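PDB 4W8Z: CRISPR system Cmr subunit Cmr1-1 from Pyrococcus furiosus, which is an RNA-binding subunit that, with Cmr6, caps the elongated type III-B Cmr ribonucleoprotein complex, part of a CRISPR immune system acting against mobile genetic elements. Local coordinates for residues A[136-148]-A[194-206]. Numbering follows the deposited sequence.
Sequences ERVIKLATLSLWA and SLKRVLDVTGEIL
Leu-144 enters as a knob among Val-198, Val-201, Thr-202 and Ile-205. Its branched end touches residues two turns apart: CD2 rests on Val-198 CG1 at 3.8 Å, while CD1 meets Ile-205 CD1 tip to tip at 4.0 Å. Ile-205 returns the fit as a knob among Arg-137, Lys-140, Leu-141 and Leu-144; it and Leu-141 pass in opposite directions, Ile-205 CG2 3.9 Å from Leu-141 CG. The axes of segments 136-148 and 194-206 run roughly antiparallel (153°), while helix 136-152 also covers strands 8-16 and 126-133 of the ferredoxin-like RAMP sheet. Trp-147, CG anti to the backbone N (chi1 -177°), carries its broad indole to the other helix. Val-198's second methyl, CG2, makes a CH-pi contact over one face, 3.8 Å from the six-membered-ring centroid, and Leu-195 CD2 abuts the edge at Trp-147 CH2 (3.5 Å). Ser-194, small enough to lie close beside the indole, sets CB against Trp-147 CZ2; its hydroxyl bonds to Glu-190 O. Thr-202 spends OG1 on Val-198 O, and so can line an apolar groove. At the exposed end, Arg-137 CG packs on Ile-205 CG2, and the guanidinium edge gives Ile-205 O a weak NH1 bond (3.4 Å). Shape and apolar burial, rather than polar bonding, thus join the helices.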
ATOM      1  N   GLU A 136      -2.842 -18.827 -19.362  1.00103.37           N
ATOM      2  CA  GLU A 136      -1.654 -18.932 -18.523  1.00 98.18           C
ATOM      3  C   GLU A 136      -1.034 -17.551 -18.324  1.00 93.98           C
ATOM      4  O   GLU A 136      -0.594 -17.207 -17.228  1.00 92.83           O
ATOM      5  CB  GLU A 136      -0.635 -19.891 -19.144  1.00102.12           C
ATOM      6  CG  GLU A 136       0.434 -20.374 -18.174  1.00109.07           C
ATOM      7  CD  GLU A 136       1.601 -21.052 -18.872  1.00120.68           C
ATOM      8  OE1 GLU A 136       1.724 -22.292 -18.767  1.00113.67           O
ATOM      9  OE2 GLU A 136       2.400 -20.343 -19.521  1.00131.75           O
ATOM     10  N   ARG A 137      -1.004 -16.773 -19.400  1.00101.49           N
ATOM     11  CA  ARG A 137      -0.499 -15.405 -19.374  1.00 96.18           C
ATOM     12  C   ARG A 137      -1.251 -14.574 -18.337  1.00 94.55           C
ATOM     13  O   ARG A 137      -0.652 -13.814 -17.578  1.00 89.94           O
ATOM     14  CB  ARG A 137      -0.633 -14.772 -20.762  1.00102.28           C
ATOM     15  CG  ARG A 137       0.618 -14.088 -21.285  1.00108.55           C
ATOM     16  CD  ARG A 137       0.462 -13.722 -22.754  1.00117.84           C
ATOM     17  NE  ARG A 137      -0.774 -12.983 -23.003  1.00128.92           N
ATOM     18  CZ  ARG A 137      -0.844 -11.662 -23.134  1.00130.07           C
ATOM     19  NH1 ARG A 137       0.256 -10.925 -23.052  1.00129.02           N
ATOM     20  NH2 ARG A 137      -2.015 -11.077 -23.356  1.00127.05           N
ATOM     21  N   VAL A 138      -2.570 -14.745 -18.301  1.00 91.49           N
ATOM     22  CA  VAL A 138      -3.430 -13.981 -17.406  1.00 84.49           C
ATOM     23  C   VAL A 138      -3.280 -14.392 -15.940  1.00 82.51           C
ATOM     24  O   VAL A 138      -3.128 -13.535 -15.071  1.00 86.12           O
ATOM     25  CB  VAL A 138      -4.913 -14.112 -17.821  1.00 83.88           C
ATOM     26  CG1 VAL A 138      -5.826 -13.644 -16.704  1.00 85.76           C
ATOM     27  CG2 VAL A 138      -5.180 -13.318 -19.090  1.00 78.96           C
ATOM     28  N   ILE A 139      -3.313 -15.692 -15.665  1.00 79.00           N
ATOM     29  CA  ILE A 139      -3.261 -16.171 -14.286  1.00 79.26           C
ATOM     30  C   ILE A 139      -1.912 -15.840 -13.642  1.00 85.25           C
ATOM     31  O   ILE A 139      -1.837 -15.605 -12.433  1.00 79.80           O
ATOM     32  CB  ILE A 139      -3.534 -17.697 -14.200  1.00 77.12           C
ATOM     33  CG1 ILE A 139      -3.838 -18.117 -12.763  1.00 79.12           C
ATOM     34  CG2 ILE A 139      -2.374 -18.509 -14.749  1.00 87.86           C
ATOM     35  CD1 ILE A 139      -5.276 -17.919 -12.366  1.00 79.68           C
ATOM     36  N   LYS A 140      -0.853 -15.796 -14.447  1.00 95.48           N
ATOM     37  CA  LYS A 140       0.464 -15.413 -13.951  1.00 87.78           C
ATOM     38  C   LYS A 140       0.443 -13.960 -13.502  1.00 86.10           C
ATOM     39  O   LYS A 140       0.920 -13.627 -12.417  1.00 88.95           O
ATOM     40  CB  LYS A 140       1.536 -15.616 -15.022  1.00 90.01           C
ATOM     41  CG  LYS A 140       1.994 -17.052 -15.205  1.00 93.89           C
ATOM     42  CD  LYS A 140       3.161 -17.114 -16.186  1.00 96.36           C
ATOM     43  CE  LYS A 140       3.739 -18.515 -16.286  1.00106.20           C
ATOM     44  NZ  LYS A 140       5.009 -18.545 -17.065  1.00109.98           N
ATOM     45  N   LEU A 141      -0.128 -13.102 -14.342  1.00 80.37           N
ATOM     46  CA  LEU A 141      -0.221 -11.676 -14.055  1.00 83.80           C
ATOM     47  C   LEU A 141      -1.147 -11.376 -12.872  1.00 86.48           C
ATOM     48  O   LEU A 141      -0.922 -10.428 -12.119  1.00 87.19           O
ATOM     49  CB  LEU A 141      -0.697 -10.923 -15.297  1.00 77.46           C
ATOM     50  CG  LEU A 141       0.297 -10.887 -16.458  1.00 73.52           C
ATOM     51  CD1 LEU A 141      -0.355 -10.329 -17.706  1.00 70.53           C
ATOM     52  CD2 LEU A 141       1.512 -10.069 -16.075  1.00 69.88           C
ATOM     53  N   ALA A 142      -2.189 -12.183 -12.713  1.00 85.22           N
ATOM     54  CA  ALA A 142      -3.108 -12.028 -11.593  1.00 82.95           C
ATOM     55  C   ALA A 142      -2.406 -12.351 -10.277  1.00 81.41           C
ATOM     56  O   ALA A 142      -2.526 -11.613  -9.299  1.00 80.14           O
ATOM     57  CB  ALA A 142      -4.330 -12.915 -11.781  1.00 76.99           C
ATOM     58  N   THR A 143      -1.666 -13.455 -10.266  1.00 78.32           N
ATOM     59  CA  THR A 143      -0.957 -13.896  -9.070  1.00 79.47           C
ATOM     60  C   THR A 143       0.167 -12.929  -8.697  1.00 73.09           C
ATOM     61  O   THR A 143       0.366 -12.621  -7.519  1.00 75.58           O
ATOM     62  CB  THR A 143      -0.393 -15.321  -9.258  1.00 78.71           C
ATOM     63  OG1 THR A 143      -1.453 -16.270  -9.090  1.00 84.04           O
ATOM     64  CG2 THR A 143       0.691 -15.622  -8.243  1.00 75.68           C
ATOM     65  N   LEU A 144       0.887 -12.441  -9.700  1.00 66.52           N
ATOM     66  CA  LEU A 144       1.920 -11.439  -9.468  1.00 62.18           C
ATOM     67  C   LEU A 144       1.325 -10.204  -8.807  1.00 66.16           C
ATOM     68  O   LEU A 144       1.904  -9.649  -7.874  1.00 67.66           O
ATOM     69  CB  LEU A 144       2.610 -11.063 -10.778  1.00 59.45           C
ATOM     70  CG  LEU A 144       3.702 -12.032 -11.232  1.00 65.50           C
ATOM     71  CD1 LEU A 144       4.066 -11.789 -12.675  1.00 71.66           C
ATOM     72  CD2 LEU A 144       4.931 -11.902 -10.348  1.00 68.91           C
ATOM     73  N   SER A 145       0.158  -9.785  -9.292  1.00 75.96           N
ATOM     74  CA  SER A 145      -0.560  -8.656  -8.708  1.00 68.62           C
ATOM     75  C   SER A 145      -0.849  -8.881  -7.232  1.00 74.01           C
ATOM     76  O   SER A 145      -0.540  -8.030  -6.395  1.00 80.67           O
ATOM     77  CB  SER A 145      -1.866  -8.413  -9.453  1.00 71.39           C
ATOM     78  OG  SER A 145      -1.610  -8.015 -10.785  1.00 76.92           O
ATOM     79  N   LEU A 146      -1.440 -10.031  -6.922  1.00 72.56           N
ATOM     80  CA  LEU A 146      -1.764 -10.382  -5.543  1.00 66.62           C
ATOM     81  C   LEU A 146      -0.510 -10.484  -4.685  1.00 66.68           C
ATOM     82  O   LEU A 146      -0.507 -10.043  -3.534  1.00 64.78           O
ATOM     83  CB  LEU A 146      -2.542 -11.696  -5.489  1.00 66.16           C
ATOM     84  CG  LEU A 146      -2.848 -12.240  -4.093  1.00 63.40           C
ATOM     85  CD1 LEU A 146      -3.586 -11.219  -3.252  1.00 61.80           C
ATOM     86  CD2 LEU A 146      -3.663 -13.497  -4.215  1.00 78.56           C
ATOM     87  N   TRP A 147       0.544 -11.074  -5.244  1.00 61.69           N
ATOM     88  CA  TRP A 147       1.835 -11.134  -4.569  1.00 63.17           C
ATOM     89  C   TRP A 147       2.300  -9.731  -4.193  1.00 69.70           C
ATOM     90  O   TRP A 147       2.787  -9.507  -3.085  1.00 69.40           O
ATOM     91  CB  TRP A 147       2.888 -11.813  -5.449  1.00 66.51           C
ATOM     92  CG  TRP A 147       4.227 -11.957  -4.774  1.00 74.33           C
ATOM     93  CD1 TRP A 147       4.708 -13.066  -4.133  1.00 78.36           C
ATOM     94  CD2 TRP A 147       5.251 -10.957  -4.663  1.00 74.91           C
ATOM     95  NE1 TRP A 147       5.968 -12.822  -3.637  1.00 68.26           N
ATOM     96  CE2 TRP A 147       6.323 -11.534  -3.945  1.00 69.35           C
ATOM     97  CE3 TRP A 147       5.366  -9.632  -5.102  1.00 73.38           C
ATOM     98  CZ2 TRP A 147       7.491 -10.832  -3.654  1.00 65.44           C
ATOM     99  CZ3 TRP A 147       6.528  -8.934  -4.810  1.00 68.56           C
ATOM    100  CH2 TRP A 147       7.575  -9.538  -4.093  1.00 71.29           C
ATOM    101  N   ALA A 148       2.148  -8.796  -5.129  1.00 66.87           N
ATOM    102  CA  ALA A 148       2.568  -7.412  -4.923  1.00 69.22           C
ATOM    103  C   ALA A 148       1.705  -6.724  -3.867  1.00 70.99           C
ATOM    104  O   ALA A 148       2.209  -5.956  -3.041  1.00 70.45           O
ATOM    105  CB  ALA A 148       2.520  -6.639  -6.235  1.00 63.49           C
ATOM    106  N   SER A 194      13.210 -11.053  -4.566  1.00 79.67           N
ATOM    107  CA  SER A 194      11.874 -11.288  -5.096  1.00 71.00           C
ATOM    108  C   SER A 194      11.388 -10.112  -5.927  1.00 69.09           C
ATOM    109  O   SER A 194      10.782 -10.300  -6.981  1.00 71.67           O
ATOM    110  CB  SER A 194      10.888 -11.564  -3.966  1.00 70.73           C
ATOM    111  OG  SER A 194      11.155 -12.811  -3.352  1.00 80.48           O
ATOM    112  N   LEU A 195      11.650  -8.898  -5.453  1.00 69.63           N
ATOM    113  CA  LEU A 195      11.259  -7.705  -6.200  1.00 71.40           C
ATOM    114  C   LEU A 195      11.915  -7.674  -7.573  1.00 71.37           C
ATOM    115  O   LEU A 195      11.261  -7.374  -8.569  1.00 84.16           O
ATOM    116  CB  LEU A 195      11.611  -6.433  -5.428  1.00 71.84           C
ATOM    117  CG  LEU A 195      10.811  -6.176  -4.149  1.00 73.24           C
ATOM    118  CD1 LEU A 195      11.005  -4.755  -3.671  1.00 66.79           C
ATOM    119  CD2 LEU A 195       9.337  -6.469  -4.374  1.00 76.17           C
ATOM    120  N   LYS A 196      13.202  -7.998  -7.623  1.00 71.38           N
ATOM    121  CA  LYS A 196      13.921  -8.070  -8.888  1.00 74.19           C
ATOM    122  C   LYS A 196      13.298  -9.127  -9.796  1.00 77.92           C
ATOM    123  O   LYS A 196      13.089  -8.897 -10.988  1.00 72.61           O
ATOM    124  CB  LYS A 196      15.397  -8.380  -8.641  1.00 87.10           C
ATOM    125  CG  LYS A 196      16.319  -8.080  -9.817  1.00100.96           C
ATOM    126  CD  LYS A 196      17.032  -9.338 -10.294  1.00105.95           C
ATOM    127  CE  LYS A 196      18.211  -9.001 -11.193  1.00104.54           C
ATOM    128  NZ  LYS A 196      19.304  -8.329 -10.432  1.00107.56           N
ATOM    129  N   ARG A 197      12.995 -10.284  -9.216  1.00 72.14           N
ATOM    130  CA  ARG A 197      12.378 -11.380  -9.947  1.00 67.95           C
ATOM    131  C   ARG A 197      11.018 -10.987 -10.524  1.00 76.67           C
ATOM    132  O   ARG A 197      10.740 -11.239 -11.698  1.00 74.24           O
ATOM    133  CB  ARG A 197      12.237 -12.595  -9.034  1.00 70.51           C
ATOM    134  CG  ARG A 197      11.341 -13.696  -9.573  1.00 75.54           C
ATOM    135  CD  ARG A 197      11.900 -14.291 -10.848  1.00 80.89           C
ATOM    136  NE  ARG A 197      13.347 -14.476 -10.778  1.00 86.08           N
ATOM    137  CZ  ARG A 197      13.944 -15.529 -10.235  1.00 76.58           C
ATOM    138  NH1 ARG A 197      13.223 -16.502  -9.697  1.00 76.20           N
ATOM    139  NH2 ARG A 197      15.265 -15.603 -10.223  1.00 76.17           N
ATOM    140  N   VAL A 198      10.177 -10.374  -9.693  1.00 81.64           N
ATOM    141  CA  VAL A 198       8.835  -9.970 -10.105  1.00 75.78           C
ATOM    142  C   VAL A 198       8.915  -8.943 -11.228  1.00 77.99           C
ATOM    143  O   VAL A 198       8.145  -8.990 -12.189  1.00 74.25           O
ATOM    144  CB  VAL A 198       8.023  -9.384  -8.923  1.00 73.39           C
ATOM    145  CG1 VAL A 198       6.735  -8.740  -9.420  1.00 66.28           C
ATOM    146  CG2 VAL A 198       7.725 -10.462  -7.885  1.00 69.34           C
ATOM    147  N   LEU A 199       9.866  -8.023 -11.112  1.00 76.35           N
ATOM    148  CA  LEU A 199      10.079  -7.036 -12.157  1.00 79.89           C
ATOM    149  C   LEU A 199      10.476  -7.739 -13.452  1.00 80.24           C
ATOM    150  O   LEU A 199       9.822  -7.574 -14.477  1.00 84.05           O
ATOM    151  CB  LEU A 199      11.149  -6.026 -11.744  1.00 85.85           C
ATOM    152  CG  LEU A 199      11.077  -4.696 -12.493  1.00101.60           C
ATOM    153  CD1 LEU A 199       9.865  -3.895 -12.025  1.00 88.23           C
ATOM    154  CD2 LEU A 199      12.374  -3.902 -12.335  1.00107.80           C
ATOM    155  N   ASP A 200      11.532  -8.547 -13.386  1.00 87.87           N
ATOM    156  CA  ASP A 200      12.079  -9.229 -14.557  1.00 83.41           C
ATOM    157  C   ASP A 200      11.083 -10.141 -15.269  1.00 82.27           C
ATOM    158  O   ASP A 200      11.033 -10.169 -16.497  1.00 89.31           O
ATOM    159  CB  ASP A 200      13.307 -10.044 -14.156  1.00 86.31           C
ATOM    160  CG  ASP A 200      14.497  -9.174 -13.823  1.00 90.60           C
ATOM    161  OD1 ASP A 200      14.587  -8.058 -14.371  1.00103.01           O
ATOM    162  OD2 ASP A 200      15.344  -9.610 -13.016  1.00 92.19           O
ATOM    163  N   VAL A 201      10.297 -10.888 -14.503  1.00 83.92           N
ATOM    164  CA  VAL A 201       9.332 -11.819 -15.081  1.00 81.20           C
ATOM    165  C   VAL A 201       8.162 -11.108 -15.769  1.00 84.30           C
ATOM    166  O   VAL A 201       7.764 -11.483 -16.874  1.00 91.67           O
ATOM    167  CB  VAL A 201       8.789 -12.777 -14.002  1.00 80.22           C
ATOM    168  CG1 VAL A 201       7.459 -13.365 -14.420  1.00 86.80           C
ATOM    169  CG2 VAL A 201       9.789 -13.878 -13.736  1.00 86.67           C
ATOM    170  N   THR A 202       7.630 -10.077 -15.120  1.00 79.84           N
ATOM    171  CA  THR A 202       6.470  -9.346 -15.627  1.00 80.90           C
ATOM    172  C   THR A 202       6.694  -8.819 -17.041  1.00 80.65           C
ATOM    173  O   THR A 202       5.787  -8.847 -17.872  1.00 81.23           O
ATOM    174  CB  THR A 202       6.110  -8.164 -14.702  1.00 82.24           C
ATOM    175  OG1 THR A 202       5.934  -8.642 -13.363  1.00 85.85           O
ATOM    176  CG2 THR A 202       4.831  -7.485 -15.165  1.00 74.50           C
ATOM    177  N   GLY A 203       7.909  -8.353 -17.312  1.00 84.95           N
ATOM    178  CA  GLY A 203       8.258  -7.871 -18.635  1.00 79.10           C
ATOM    179  C   GLY A 203       8.144  -8.958 -19.689  1.00 92.89           C
ATOM    180  O   GLY A 203       7.572  -8.738 -20.759  1.00 80.68           O
ATOM    181  N   GLU A 204       8.689 -10.133 -19.378  1.00 97.24           N
ATOM    182  CA  GLU A 204       8.683 -11.268 -20.296  1.00100.78           C
ATOM    183  C   GLU A 204       7.267 -11.674 -20.692  1.00 98.24           C
ATOM    184  O   GLU A 204       6.990 -11.932 -21.861  1.00 98.80           O
ATOM    185  CB  GLU A 204       9.420 -12.459 -19.671  1.00112.41           C
ATOM    186  CG  GLU A 204      10.932 -12.297 -19.619  1.00127.33           C
ATOM    187  CD  GLU A 204      11.617 -13.392 -18.820  1.00134.83           C
ATOM    188  OE1 GLU A 204      10.970 -14.426 -18.542  1.00140.80           O
ATOM    189  OE2 GLU A 204      12.803 -13.213 -18.462  1.00129.54           O
ATOM    190  N   ILE A 205       6.372 -11.709 -19.713  1.00 97.29           N
ATOM    191  CA  ILE A 205       4.991 -12.122 -19.938  1.00 98.54           C
ATOM    192  C   ILE A 205       4.256 -11.149 -20.869  1.00105.40           C
ATOM    193  O   ILE A 205       3.286 -11.519 -21.531  1.00114.60           O
ATOM    194  CB  ILE A 205       4.236 -12.255 -18.589  1.00 89.06           C
ATOM    195  CG1 ILE A 205       4.973 -13.229 -17.663  1.00 77.62           C
ATOM    196  CG2 ILE A 205       2.807 -12.720 -18.794  1.00 86.37           C
ATOM    197  CD1 ILE A 205       4.353 -13.361 -16.291  1.00 76.48           C
ATOM    198  N   LEU A 206       4.745  -9.913 -20.938  1.00109.75           N
ATOM    199  CA  LEU A 206       4.120  -8.880 -21.762  1.00112.32           C
ATOM    200  C   LEU A 206       4.832  -8.676 -23.102  1.00117.79           C
ATOM    201  O   LEU A 206       4.311  -8.006 -23.994  1.00117.82           O
ATOM    202  CB  LEU A 206       4.085  -7.551 -21.002  1.00101.79           C
ATOM    203  CG  LEU A 206       3.410  -7.501 -19.630  1.00 92.84           C
ATOM    204  CD1 LEU A 206       3.793  -6.221 -18.907  1.00 89.71           C
ATOM    205  CD2 LEU A 206       1.900  -7.607 -19.758  1.00 90.08           C
TER